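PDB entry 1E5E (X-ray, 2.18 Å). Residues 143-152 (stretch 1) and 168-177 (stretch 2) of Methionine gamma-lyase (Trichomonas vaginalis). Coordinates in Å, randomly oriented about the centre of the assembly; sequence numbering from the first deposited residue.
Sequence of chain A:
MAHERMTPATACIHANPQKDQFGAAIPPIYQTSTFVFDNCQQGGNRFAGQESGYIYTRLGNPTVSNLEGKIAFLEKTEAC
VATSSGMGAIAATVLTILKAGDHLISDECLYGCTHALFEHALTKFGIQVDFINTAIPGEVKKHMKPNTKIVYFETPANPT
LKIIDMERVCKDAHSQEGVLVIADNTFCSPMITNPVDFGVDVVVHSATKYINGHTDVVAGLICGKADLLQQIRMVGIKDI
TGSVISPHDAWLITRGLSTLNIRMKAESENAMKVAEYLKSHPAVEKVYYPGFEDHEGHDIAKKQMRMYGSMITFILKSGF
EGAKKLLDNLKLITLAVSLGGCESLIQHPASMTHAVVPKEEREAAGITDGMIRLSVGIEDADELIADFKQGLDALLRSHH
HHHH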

# COMPACT_ATOMS: atom_id res chain seq x y z
N HIS A 143 -8.79 42.71 22.04
CA HIS A 143 -7.39 42.45 21.75
C HIS A 143 -6.98 42.76 20.33
O HIS A 143 -5.82 42.55 19.99
N MET A 144 -7.91 43.23 19.55
CA MET A 144 -7.60 43.52 18.14
C MET A 144 -6.66 44.69 18.02
O MET A 144 -6.77 45.67 18.75
N LYS A 145 -5.68 44.57 17.13
CA LYS A 145 -4.67 45.60 16.90
C LYS A 145 -4.65 45.88 15.42
O LYS A 145 -5.18 45.14 14.60
N PRO A 146 -4.01 46.96 15.01
CA PRO A 146 -3.98 47.34 13.62
C PRO A 146 -3.34 46.27 12.76
O PRO A 146 -3.60 46.23 11.57
N ASN A 147 -2.39 45.51 13.28
CA ASN A 147 -1.72 44.46 12.54
C ASN A 147 -2.33 43.07 12.77
O ASN A 147 -1.70 42.07 12.41
N THR A 148 -3.52 42.99 13.39
CA THR A 148 -4.15 41.69 13.65
C THR A 148 -4.54 41.06 12.32
O THR A 148 -5.35 41.64 11.59
N LYS A 149 -4.00 39.90 11.99
CA LYS A 149 -4.38 39.21 10.74
C LYS A 149 -5.29 38.00 10.89
O LYS A 149 -5.92 37.52 9.94
N ILE A 150 -5.14 37.30 12.01
CA ILE A 150 -5.83 36.07 12.29
C ILE A 150 -6.47 35.98 13.68
O ILE A 150 -5.90 36.40 14.70
N VAL A 151 -7.69 35.45 13.69
CA VAL A 151 -8.31 35.06 14.95
C VAL A 151 -8.51 33.53 14.81
O VAL A 151 -9.18 33.10 13.87
N TYR A 152 -8.03 32.74 15.75
CA TYR A 152 -7.99 31.29 15.63
C TYR A 152 -8.59 30.63 16.86
O TYR A 152 -8.30 31.09 17.97
N ARG A 168 -20.45 35.00 16.79
CA ARG A 168 -20.02 36.13 17.57
C ARG A 168 -18.56 36.48 17.37
O ARG A 168 -18.26 37.67 17.20
N VAL A 169 -17.70 35.46 17.41
CA VAL A 169 -16.28 35.69 17.22
C VAL A 169 -16.08 36.28 15.83
O VAL A 169 -15.27 37.20 15.67
N CYS A 170 -16.75 35.74 14.81
CA CYS A 170 -16.55 36.26 13.47
C CYS A 170 -16.99 37.71 13.33
O CYS A 170 -16.29 38.51 12.72
N LYS A 171 -18.16 38.06 13.89
CA LYS A 171 -18.60 39.47 13.77
C LYS A 171 -17.62 40.40 14.47
O LYS A 171 -17.19 41.38 13.88
N ASP A 172 -17.11 40.04 15.63
CA ASP A 172 -16.07 40.84 16.26
C ASP A 172 -14.76 40.91 15.45
O ASP A 172 -14.17 41.99 15.30
N ALA A 173 -14.25 39.78 14.94
CA ALA A 173 -13.02 39.80 14.18
C ALA A 173 -13.20 40.62 12.91
O ALA A 173 -12.34 41.40 12.54
N HIS A 174 -14.34 40.41 12.24
CA HIS A 174 -14.59 41.10 10.99
C HIS A 174 -15.15 42.53 11.19
O HIS A 174 -15.28 43.25 10.19
N SER A 175 -15.16 43.02 12.43
CA SER A 175 -15.52 44.44 12.62
C SER A 175 -14.34 45.29 12.17
O SER A 175 -14.54 46.47 11.99
N GLN A 176 -13.16 44.70 12.00
CA GLN A 176 -12.02 45.45 11.44
C GLN A 176 -11.71 44.81 10.09
O GLN A 176 -11.93 43.60 9.98
N GLU A 177 -11.23 45.53 9.07
CA GLU A 177 -10.94 44.93 7.77
C GLU A 177 -9.70 44.04 7.75
O GLU A 177 -8.73 44.23 8.49

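Two side chains, Met144 and Gln176, carry most of this contact, and Val151 anchors its buried end. Met144 points toward the helical stretch with chi1 at -93°, between the usual wells, followed by chi2 t and chi3 p. This path lays the thioether against the backbone carbonyls of Asp172 and Ala173 and the side chain of Gln176: Met144 SD lies 3.4 Å from Asp172 O, and Met144 CE comes within 3.1 Å of Ala173 O and 3.4 Å of Gln176 CB. A long, unbranched side chain suits this place, because its flexible thioether can lie against both carbonyl oxygens and aliphatic carbon without needing a polar partner of its own.

Gln176 reaches back the other way. Its chi1 of 145° is also off-well, but chi2 is t, so the chain extends and delivers its amide to the turn running from Lys145 to Thr148. There Gln176 NE2 donates a short, nearly straight hydrogen bond to Lys145 O, 2.6 Å away. Lys145 O also accepts the turn's own bond from Thr148 N at 3.0 Å, so the glutamine ties the second stretch to a turn already closed on itself. Thr148, chi1 m, braces that turn further: its OG1 accepts a hydrogen bond from Lys145 N at 2.9 Å. An amide with two N-H groups can serve two acceptors, and Gln176 NE2 also donates to a water at 3.2 Å. That water in turn donates to Thr148 O at 3.0 Å and to Glu177 O at 2.7 Å, bridging the backbones of both stretches.

Farther along the strand the contact becomes apolar. Val151, chi1 t, points toward the helix and spreads its two methyls: Val151 CG1 meets Val169 CG1 at 3.9 Å, while Val151 CG2 meets Ala173 CB at 3.9 Å. Val169 is also t. The small side chain of Ala173 fits where the backbones draw close, its CA lying 6.7 Å from Val151 CA.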

# COMPACT_ATOMS: atom_id res chain seq x y z
CB HIS A 143 -7.07 40.99 22.06
CG HIS A 143 -7.11 40.78 23.54
ND1 HIS A 143 -8.30 40.55 24.21
CD2 HIS A 143 -6.11 40.76 24.45
CE1 HIS A 143 -8.03 40.37 25.50
NE2 HIS A 143 -6.73 40.52 25.66
CB MET A 144 -8.93 43.60 17.40
CG MET A 144 -9.23 42.16 16.82
SD MET A 144 -10.92 42.17 16.21
CE MET A 144 -10.64 42.88 14.60
CB LYS A 145 -3.28 45.24 17.43
CG LYS A 145 -3.26 44.82 18.88
CD LYS A 145 -1.94 44.79 19.59
CE LYS A 145 -1.01 43.67 19.13
NZ LYS A 145 0.20 43.65 20.02
CB PRO A 146 -3.28 48.69 13.60
CG PRO A 146 -3.39 49.19 15.00
CD PRO A 146 -3.31 47.96 15.87
CB ASN A 147 -0.24 44.51 12.97
CG ASN A 147 -0.05 44.32 14.46
OD1 ASN A 147 -0.90 44.69 15.28
ND2 ASN A 147 1.09 43.71 14.81
CB THR A 148 -5.38 41.82 14.58
OG1 THR A 148 -4.87 42.13 15.89
CG2 THR A 148 -6.16 40.50 14.65
CB LYS A 149 -3.05 38.68 10.15
CG LYS A 149 -2.09 39.82 9.84
CD LYS A 149 -2.72 40.77 8.79
CE LYS A 149 -1.62 41.84 8.55
NZ LYS A 149 -2.22 43.01 7.86
CB ILE A 150 -4.86 34.86 12.18
CG1 ILE A 150 -4.33 34.71 10.75
CG2 ILE A 150 -5.53 33.56 12.60
CD1 ILE A 150 -3.14 33.78 10.65
CB VAL A 151 -9.62 35.79 15.21
CG1 VAL A 151 -10.28 35.18 16.44
CG2 VAL A 151 -9.35 37.28 15.44
CB TYR A 152 -6.50 30.85 15.52
CG TYR A 152 -6.26 29.37 15.30
CD1 TYR A 152 -6.23 28.50 16.39
CD2 TYR A 152 -6.05 28.84 14.03
CE1 TYR A 152 -6.01 27.14 16.21
CE2 TYR A 152 -5.82 27.49 13.83
CZ TYR A 152 -5.82 26.65 14.91
OH TYR A 152 -5.58 25.30 14.72
CB ARG A 168 -20.20 35.95 19.09
CG ARG A 168 -20.16 37.35 19.72
CD ARG A 168 -20.58 37.32 21.19
NE ARG A 168 -19.54 36.62 21.95
CZ ARG A 168 -19.88 35.52 22.64
NH1 ARG A 168 -21.13 35.05 22.65
NH2 ARG A 168 -18.91 34.91 23.31
CB VAL A 169 -15.49 34.39 17.43
CG1 VAL A 169 -14.05 34.48 16.93
CG2 VAL A 169 -15.50 33.96 18.90
CB CYS A 170 -17.23 35.36 12.43
SG CYS A 170 -16.38 33.77 12.30
CB LYS A 171 -20.00 39.67 14.33
CG LYS A 171 -21.03 38.89 13.49
CD LYS A 171 -22.33 39.05 14.28
CE LYS A 171 -23.57 38.51 13.62
NZ LYS A 171 -24.61 38.34 14.70
CB ASP A 172 -15.84 40.30 17.67
CG ASP A 172 -17.05 40.58 18.56
OD1 ASP A 172 -18.09 41.20 18.22
OD2 ASP A 172 -17.01 40.09 19.70
CB ALA A 173 -12.63 38.38 13.71
CB HIS A 174 -15.52 40.34 10.07
CG HIS A 174 -15.01 39.00 9.61
ND1 HIS A 174 -15.86 37.92 9.54
CD2 HIS A 174 -13.80 38.57 9.18
CE1 HIS A 174 -15.19 36.87 9.06
NE2 HIS A 174 -13.93 37.23 8.88
CB SER A 175 -15.95 44.76 14.04
OG SER A 175 -14.85 44.56 14.92
CB GLN A 176 -10.90 45.44 12.43
CG GLN A 176 -9.47 45.39 11.99
CD GLN A 176 -8.50 45.47 13.16
OE1 GLN A 176 -8.94 45.88 14.24
NE2 GLN A 176 -7.24 45.07 12.99
CB GLU A 177 -10.76 46.03 6.70
CG GLU A 177 -11.92 46.97 6.46
CD GLU A 177 -13.05 46.41 5.65
OE1 GLU A 177 -12.91 45.34 5.02
OE2 GLU A 177 -14.13 47.05 5.57
O HOH W 1 -6.61 43.90 10.08